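Local coordinates for uncharacterized protein (Corynebacterium diphtheriae NCTC 13129, PDB 3B4Q) that is of unknown function but probably forms the small all-helical C-terminal domain of an Rpf1-type resuscitation-promoting factor, at residues E40-I51 / Y70-Y81. Sequence-based numbering, arbitrary orientation.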
ATOM      1  N   GLU A  40       8.794  -3.367  -1.052  1.00 17.22           N
ATOM      2  CA  GLU A  40       7.996  -2.709  -0.027  1.00 16.94           C
ATOM      3  C   GLU A  40       7.808  -1.234  -0.363  1.00 16.34           C
ATOM      4  O   GLU A  40       6.715  -0.693  -0.233  1.00 15.01           O
ATOM      5  CB  GLU A  40       8.615  -2.949   1.360  1.00 18.66           C
ATOM      6  CG  GLU A  40       8.378  -4.389   1.786  1.00 20.67           C
ATOM      7  CD  GLU A  40       8.575  -4.615   3.253  1.00 24.48           C
ATOM      8  OE1 GLU A  40       9.151  -5.671   3.597  1.00 29.89           O
ATOM      9  OE2 GLU A  40       8.155  -3.765   4.068  1.00 22.35           O
ATOM     10  N   GLU A  41       8.867  -0.577  -0.812  1.00 16.72           N
ATOM     11  CA  GLU A  41       8.767   0.839  -1.119  1.00 16.73           C
ATOM     12  C   GLU A  41       7.786   1.070  -2.296  1.00 15.69           C
ATOM     13  O   GLU A  41       6.955   1.996  -2.269  1.00 14.93           O
ATOM     14  CB  GLU A  41      10.145   1.392  -1.458  1.00 19.96           C
ATOM     15  CG  GLU A  41      10.133   2.797  -1.905  1.00 27.18           C
ATOM     16  CD  GLU A  41      11.536   3.372  -2.009  1.00 29.44           C
ATOM     17  OE1 GLU A  41      12.458   2.848  -1.327  1.00 37.79           O
ATOM     18  OE2 GLU A  41      11.704   4.362  -2.761  1.00 38.94           O
ATOM     19  N   LEU A  42       7.908   0.239  -3.340  1.00 14.63           N
ATOM     20  CA  LEU A  42       7.009   0.376  -4.470  1.00 13.84           C
ATOM     21  C   LEU A  42       5.551   0.100  -4.068  1.00 12.77           C
ATOM     22  O   LEU A  42       4.612   0.781  -4.506  1.00 12.34           O
ATOM     23  CB  LEU A  42       7.434  -0.543  -5.629  1.00 14.96           C
ATOM     24  CG  LEU A  42       8.026   0.025  -6.929  1.00 22.18           C
ATOM     25  CD1 LEU A  42       7.646  -0.935  -8.016  1.00 22.51           C
ATOM     26  CD2 LEU A  42       7.447   1.394  -7.286  1.00 20.46           C
ATOM     27  N   ALA A  43       5.358  -0.921  -3.236  1.00 10.64           N
ATOM     28  CA  ALA A  43       4.001  -1.235  -2.780  1.00 10.93           C
ATOM     29  C   ALA A  43       3.392  -0.116  -1.913  1.00 11.04           C
ATOM     30  O   ALA A  43       2.194   0.211  -2.032  1.00 10.39           O
ATOM     31  CB  ALA A  43       3.984  -2.571  -2.034  1.00 11.57           C
ATOM     32  N   VAL A  44       4.182   0.466  -1.022  1.00 10.96           N
ATOM     33  CA  VAL A  44       3.711   1.631  -0.266  1.00 11.48           C
ATOM     34  C   VAL A  44       3.308   2.765  -1.232  1.00 11.64           C
ATOM     35  O   VAL A  44       2.211   3.335  -1.123  1.00 11.52           O
ATOM     36  CB  VAL A  44       4.785   2.125   0.765  1.00 11.91           C
ATOM     37  CG1 VAL A  44       4.399   3.524   1.319  1.00 14.12           C
ATOM     38  CG2 VAL A  44       4.989   1.061   1.878  1.00 13.20           C
ATOM     39  N   ASP A  45       4.181   3.084  -2.198  1.00 11.40           N
ATOM     40  CA  ASP A  45       3.848   4.156  -3.174  1.00 12.39           C
ATOM     41  C   ASP A  45       2.544   3.848  -3.955  1.00 12.34           C
ATOM     42  O   ASP A  45       1.695   4.731  -4.143  1.00 12.67           O
ATOM     43  CB  ASP A  45       4.985   4.362  -4.153  1.00 12.87           C
ATOM     44  CG  ASP A  45       6.240   4.993  -3.511  1.00 18.25           C
ATOM     45  OD1 ASP A  45       6.169   5.492  -2.352  1.00 20.55           O
ATOM     46  OD2 ASP A  45       7.311   5.000  -4.201  1.00 21.15           O
ATOM     47  N   ALA A  46       2.415   2.613  -4.443  1.00 11.30           N
ATOM     48  CA  ALA A  46       1.236   2.202  -5.234  1.00 12.45           C
ATOM     49  C   ALA A  46      -0.042   2.293  -4.384  1.00 11.89           C
ATOM     50  O   ALA A  46      -1.084   2.788  -4.853  1.00 12.83           O
ATOM     51  CB  ALA A  46       1.422   0.798  -5.780  1.00 13.13           C
ATOM     52  N   LEU A  47       0.022   1.849  -3.126  1.00 11.26           N
ATOM     53  CA  LEU A  47      -1.168   1.883  -2.300  1.00 12.10           C
ATOM     54  C   LEU A  47      -1.511   3.340  -1.898  1.00 12.29           C
ATOM     55  O   LEU A  47      -2.689   3.754  -1.909  1.00 12.43           O
ATOM     56  CB  LEU A  47      -0.971   0.996  -1.074  1.00 11.58           C
ATOM     57  CG  LEU A  47      -2.150   0.896  -0.086  1.00 12.64           C
ATOM     58  CD1 LEU A  47      -3.466   0.615  -0.883  1.00 12.85           C
ATOM     59  CD2 LEU A  47      -1.853  -0.129   0.940  1.00 13.79           C
ATOM     60  N   TYR A  48      -0.494   4.129  -1.563  1.00 12.69           N
ATOM     61  CA  TYR A  48      -0.748   5.519  -1.261  1.00 13.85           C
ATOM     62  C   TYR A  48      -1.420   6.183  -2.481  1.00 14.72           C
ATOM     63  O   TYR A  48      -2.406   6.928  -2.369  1.00 14.05           O
ATOM     64  CB  TYR A  48       0.558   6.219  -0.904  1.00 15.36           C
ATOM     65  CG  TYR A  48       0.391   7.681  -0.543  1.00 18.55           C
ATOM     66  CD1 TYR A  48      -0.456   8.043   0.494  1.00 19.10           C
ATOM     67  CD2 TYR A  48       1.068   8.675  -1.223  1.00 21.29           C
ATOM     68  CE1 TYR A  48      -0.638   9.355   0.872  1.00 22.27           C
ATOM     69  CE2 TYR A  48       0.895  10.025  -0.849  1.00 21.04           C
ATOM     70  CZ  TYR A  48       0.026  10.327   0.199  1.00 20.07           C
ATOM     71  OH  TYR A  48      -0.202  11.613   0.618  1.00 23.67           O
ATOM     72  N   ASN A  49      -0.908   5.883  -3.671  1.00 14.47           N
ATOM     73  CA  ASN A  49      -1.512   6.496  -4.831  1.00 16.35           C
ATOM     74  C   ASN A  49      -2.942   6.037  -5.026  1.00 16.13           C
ATOM     75  O   ASN A  49      -3.793   6.859  -5.364  1.00 17.94           O
ATOM     76  CB  ASN A  49      -0.693   6.243  -6.092  1.00 17.50           C
ATOM     77  CG  ASN A  49      -1.180   7.086  -7.254  1.00 21.53           C
ATOM     78  OD1 ASN A  49      -1.165   8.319  -7.200  1.00 23.90           O
ATOM     79  ND2 ASN A  49      -1.656   6.416  -8.292  1.00 26.00           N
ATOM     80  N   ALA A  50      -3.223   4.753  -4.769  1.00 14.21           N
ATOM     81  CA  ALA A  50      -4.583   4.230  -4.937  1.00 15.69           C
ATOM     82  C   ALA A  50      -5.567   4.952  -4.013  1.00 15.77           C
ATOM     83  O   ALA A  50      -6.706   5.253  -4.390  1.00 17.11           O
ATOM     84  CB  ALA A  50      -4.620   2.713  -4.639  1.00 15.28           C
ATOM     85  N   ILE A  51      -5.125   5.218  -2.794  1.00 14.92           N
ATOM     86  CA  ILE A  51      -5.942   5.962  -1.828  1.00 16.39           C
ATOM     87  C   ILE A  51      -6.234   7.360  -2.385  1.00 18.33           C
ATOM     88  O   ILE A  51      -7.377   7.830  -2.341  1.00 19.14           O
ATOM     89  CB  ILE A  51      -5.241   6.069  -0.478  1.00 15.38           C
ATOM     90  CG1 ILE A  51      -5.106   4.655   0.140  1.00 14.99           C
ATOM     91  CG2 ILE A  51      -6.003   7.087   0.437  1.00 17.89           C
ATOM     92  CD1 ILE A  51      -4.082   4.528   1.295  1.00 17.28           C
ATOM     93  N   TYR A  70       2.096   7.862   5.460  1.00 13.57           N
ATOM     94  CA  TYR A  70       2.944   7.569   4.311  1.00 13.48           C
ATOM     95  C   TYR A  70       4.380   7.987   4.622  1.00 13.55           C
ATOM     96  O   TYR A  70       5.308   7.205   4.470  1.00 12.61           O
ATOM     97  CB  TYR A  70       2.398   8.298   3.080  1.00 15.04           C
ATOM     98  CG  TYR A  70       3.268   8.233   1.844  1.00 15.95           C
ATOM     99  CD1 TYR A  70       3.504   7.027   1.180  1.00 16.21           C
ATOM    100  CD2 TYR A  70       3.810   9.400   1.302  1.00 17.19           C
ATOM    101  CE1 TYR A  70       4.303   6.994   0.031  1.00 16.44           C
ATOM    102  CE2 TYR A  70       4.566   9.375   0.154  1.00 19.09           C
ATOM    103  CZ  TYR A  70       4.823   8.179  -0.477  1.00 19.05           C
ATOM    104  OH  TYR A  70       5.594   8.132  -1.629  1.00 22.11           O
ATOM    105  N   GLN A  71       4.557   9.227   5.073  1.00 14.01           N
ATOM    106  CA  GLN A  71       5.931   9.712   5.315  1.00 15.28           C
ATOM    107  C   GLN A  71       6.598   8.962   6.474  1.00 14.80           C
ATOM    108  O   GLN A  71       7.828   8.796   6.505  1.00 15.87           O
ATOM    109  CB  GLN A  71       5.962  11.223   5.550  1.00 16.40           C
ATOM    110  CG  GLN A  71       5.440  12.013   4.344  1.00 19.85           C
ATOM    111  CD  GLN A  71       6.317  11.933   3.078  1.00 24.35           C
ATOM    112  OE1 GLN A  71       7.439  11.405   3.094  1.00 26.19           O
ATOM    113  NE2 GLN A  71       5.796  12.474   1.971  1.00 26.28           N
ATOM    114  N   ALA A  72       5.788   8.502   7.414  1.00 13.50           N
ATOM    115  CA  ALA A  72       6.338   7.768   8.543  1.00 15.65           C
ATOM    116  C   ALA A  72       6.647   6.310   8.223  1.00 15.17           C
ATOM    117  O   ALA A  72       7.227   5.619   9.042  1.00 16.48           O
ATOM    118  CB  ALA A  72       5.423   7.877   9.749  1.00 14.97           C
ATOM    119  N   ASN A  73       6.196   5.805   7.065  1.00 15.33           N
ATOM    120  CA  ASN A  73       6.347   4.402   6.733  1.00 14.65           C
ATOM    121  C   ASN A  73       6.725   4.160   5.279  1.00 15.14           C
ATOM    122  O   ASN A  73       6.204   3.228   4.640  1.00 16.05           O
ATOM    123  CB  ASN A  73       5.012   3.695   7.030  1.00 14.55           C
ATOM    124  CG  ASN A  73       4.691   3.669   8.500  1.00 16.37           C
ATOM    125  OD1 ASN A  73       5.225   2.837   9.263  1.00 17.45           O
ATOM    126  ND2 ASN A  73       3.822   4.570   8.911  1.00 15.82           N
ATOM    127  N   ARG A  74       7.659   4.945   4.762  1.00 15.64           N
ATOM    128  CA  ARG A  74       7.941   4.936   3.325  1.00 17.10           C
ATOM    129  C   ARG A  74       8.485   3.580   2.871  1.00 18.35           C
ATOM    130  O   ARG A  74       8.269   3.207   1.733  1.00 18.79           O
ATOM    131  CB  ARG A  74       8.920   6.068   2.950  1.00 17.42           C
ATOM    132  CG  ARG A  74       8.343   7.462   3.137  1.00 18.75           C
ATOM    133  CD  ARG A  74       7.357   7.818   2.024  1.00 24.11           C
ATOM    134  NE  ARG A  74       7.949   7.685   0.686  1.00 29.25           N
ATOM    135  CZ  ARG A  74       8.521   8.689   0.019  1.00 30.33           C
ATOM    136  NH1 ARG A  74       8.584   9.912   0.560  1.00 32.87           N
ATOM    137  NH2 ARG A  74       9.043   8.464  -1.191  1.00 34.67           N
ATOM    138  N   THR A  75       9.181   2.854   3.752  1.00 18.73           N
ATOM    139  CA  THR A  75       9.883   1.623   3.339  1.00 21.02           C
ATOM    140  C   THR A  75       9.334   0.416   4.068  1.00 19.68           C
ATOM    141  O   THR A  75       9.828  -0.708   3.917  1.00 21.93           O
ATOM    142  CB  THR A  75      11.434   1.697   3.576  1.00 22.34           C
ATOM    143  OG1 THR A  75      11.696   1.599   4.976  1.00 25.73           O
ATOM    144  CG2 THR A  75      12.005   2.982   3.060  1.00 24.57           C
ATOM    145  N   ASN A  76       8.292   0.645   4.867  1.00 17.65           N
ATOM    146  CA  ASN A  76       7.795  -0.375   5.751  1.00 16.59           C
ATOM    147  C   ASN A  76       6.338  -0.689   5.384  1.00 14.77           C
ATOM    148  O   ASN A  76       5.404  -0.005   5.842  1.00 15.35           O
ATOM    149  CB  ASN A  76       7.914   0.120   7.210  1.00 17.88           C
ATOM    150  CG  ASN A  76       7.305  -0.831   8.220  1.00 19.81           C
ATOM    151  OD1 ASN A  76       6.830  -1.954   7.903  1.00 20.10           O
ATOM    152  ND2 ASN A  76       7.294  -0.365   9.490  1.00 22.41           N
ATOM    153  N   PHE A  77       6.161  -1.696   4.521  1.00 13.19           N
ATOM    154  CA  PHE A  77       4.811  -1.950   3.991  1.00 11.14           C
ATOM    155  C   PHE A  77       3.797  -2.322   5.087  1.00 11.55           C
ATOM    156  O   PHE A  77       2.684  -1.764   5.160  1.00 10.63           O
ATOM    157  CB  PHE A  77       4.746  -2.944   2.831  1.00 10.58           C
ATOM    158  CG  PHE A  77       3.368  -3.019   2.263  1.00 10.93           C
ATOM    159  CD1 PHE A  77       2.913  -2.030   1.369  1.00 11.48           C
ATOM    160  CD2 PHE A  77       2.465  -3.975   2.727  1.00 13.23           C
ATOM    161  CE1 PHE A  77       1.625  -2.061   0.901  1.00 13.02           C
ATOM    162  CE2 PHE A  77       1.154  -4.009   2.265  1.00 11.46           C
ATOM    163  CZ  PHE A  77       0.734  -3.045   1.348  1.00 11.05           C
ATOM    164  N   ASN A  78       4.165  -3.283   5.923  1.00 12.17           N
ATOM    165  CA  ASN A  78       3.230  -3.711   6.976  1.00 12.25           C
ATOM    166  C   ASN A  78       2.880  -2.515   7.858  1.00 12.56           C
ATOM    167  O   ASN A  78       1.713  -2.317   8.196  1.00 13.28           O
ATOM    168  CB  ASN A  78       3.862  -4.825   7.836  1.00 14.11           C
ATOM    169  CG  ASN A  78       2.923  -5.295   8.902  1.00 16.24           C
ATOM    170  OD1 ASN A  78       3.044  -4.908  10.081  1.00 19.90           O
ATOM    171  ND2 ASN A  78       1.923  -6.033   8.502  1.00 17.72           N
ATOM    172  N   GLY A  79       3.879  -1.689   8.196  1.00 12.79           N
ATOM    173  CA  GLY A  79       3.614  -0.537   9.060  1.00 12.40           C
ATOM    174  C   GLY A  79       2.678   0.451   8.388  1.00 12.12           C
ATOM    175  O   GLY A  79       1.747   0.996   9.020  1.00 12.80           O
ATOM    176  N   PHE A  80       2.906   0.682   7.095  1.00 12.38           N
ATOM    177  CA  PHE A  80       2.070   1.638   6.353  1.00 11.75           C
ATOM    178  C   PHE A  80       0.627   1.155   6.260  1.00 11.93           C
ATOM    179  O   PHE A  80      -0.320   1.914   6.499  1.00 12.49           O
ATOM    180  CB  PHE A  80       2.646   1.817   4.945  1.00 12.48           C
ATOM    181  CG  PHE A  80       1.776   2.660   4.038  1.00 11.90           C
ATOM    182  CD1 PHE A  80       1.695   4.034   4.202  1.00 13.46           C
ATOM    183  CD2 PHE A  80       1.001   2.053   3.029  1.00 13.88           C
ATOM    184  CE1 PHE A  80       0.882   4.818   3.381  1.00 14.49           C
ATOM    185  CE2 PHE A  80       0.188   2.839   2.206  1.00 15.18           C
ATOM    186  CZ  PHE A  80       0.139   4.237   2.387  1.00 13.88           C
ATOM    187  N   TYR A  81       0.467  -0.107   5.919  1.00 11.24           N
ATOM    188  CA  TYR A  81      -0.872  -0.668   5.769  1.00 10.43           C
ATOM    189  C   TYR A  81      -1.597  -0.668   7.112  1.00 10.59           C
ATOM    190  O   TYR A  81      -2.757  -0.241   7.194  1.00 10.99           O
ATOM    191  CB  TYR A  81      -0.785  -2.075   5.223  1.00 10.99           C
ATOM    192  CG  TYR A  81      -2.152  -2.725   5.083  1.00  9.87           C
ATOM    193  CD1 TYR A  81      -3.109  -2.216   4.170  1.00 11.58           C
ATOM    194  CD2 TYR A  81      -2.515  -3.811   5.879  1.00 10.94           C
ATOM    195  CE1 TYR A  81      -4.391  -2.796   4.070  1.00 11.59           C
ATOM    196  CE2 TYR A  81      -3.776  -4.394   5.788  1.00  9.89           C
ATOM    197  CZ  TYR A  81      -4.709  -3.905   4.863  1.00  9.47           C
ATOM    198  OH  TYR A  81      -5.990  -4.492   4.768  1.00 12.87           O
TER
HETATM  199  O   HOH W   1       6.361  -5.097   5.537  1.00 23.95           O
HETATM  200  O   HOH W   2       7.927   4.934  -0.345  1.00 28.33           O
HETATM  201  O   HOH W   3       9.139   6.916  -3.673  1.00 44.73           O
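Helix 40-51 runs nearly parallel to helix 77-81, their axes approaching to 9.6 Å at 20°, and the 73-76 turn comes close at Glu41, whose CA lies 3.7 Å from Arg74 O. Val44 wedges between Tyr70 of helix 64-72 and Phe77 and Phe80: its CG1, anti to the backbone N (chi1 168°), lies over the centre of the Phe80 ring and touches the edge of Tyr70, while CG2 meets Phe77 CA. Phe77 is a knob among Glu40, Ala43, Val44 and Leu47, Phe80 one among Val44, Leu47, Tyr48 and Ile51. Tyr70 is clasped between Arg74 CD and Tyr48, the latter in an offset stack, centroids 4.0 Å apart and planes at 7°. Tyr70 OH donates to Asp45 OD1 (2.8 Å) from above the carboxylate plane; one water links Asp45 OD1 to Arg74 NE and O, a second, weakly, Asp45 OD2 to Arg74 NH2. Phe77 N donates to Glu40 OE2 (2.9 Å) on its anti side, and the negative carboxylate probably interacts favourably with the positive helix start, where N-cap Asn76 accepts from Gly79 N through OD1. Behind, Val21 and Val25 of helix 19-35 touch Leu47 and Phe77 respectively, and Ile88 of helix 85-91 packs on Leu47, Ile51 and Tyr81.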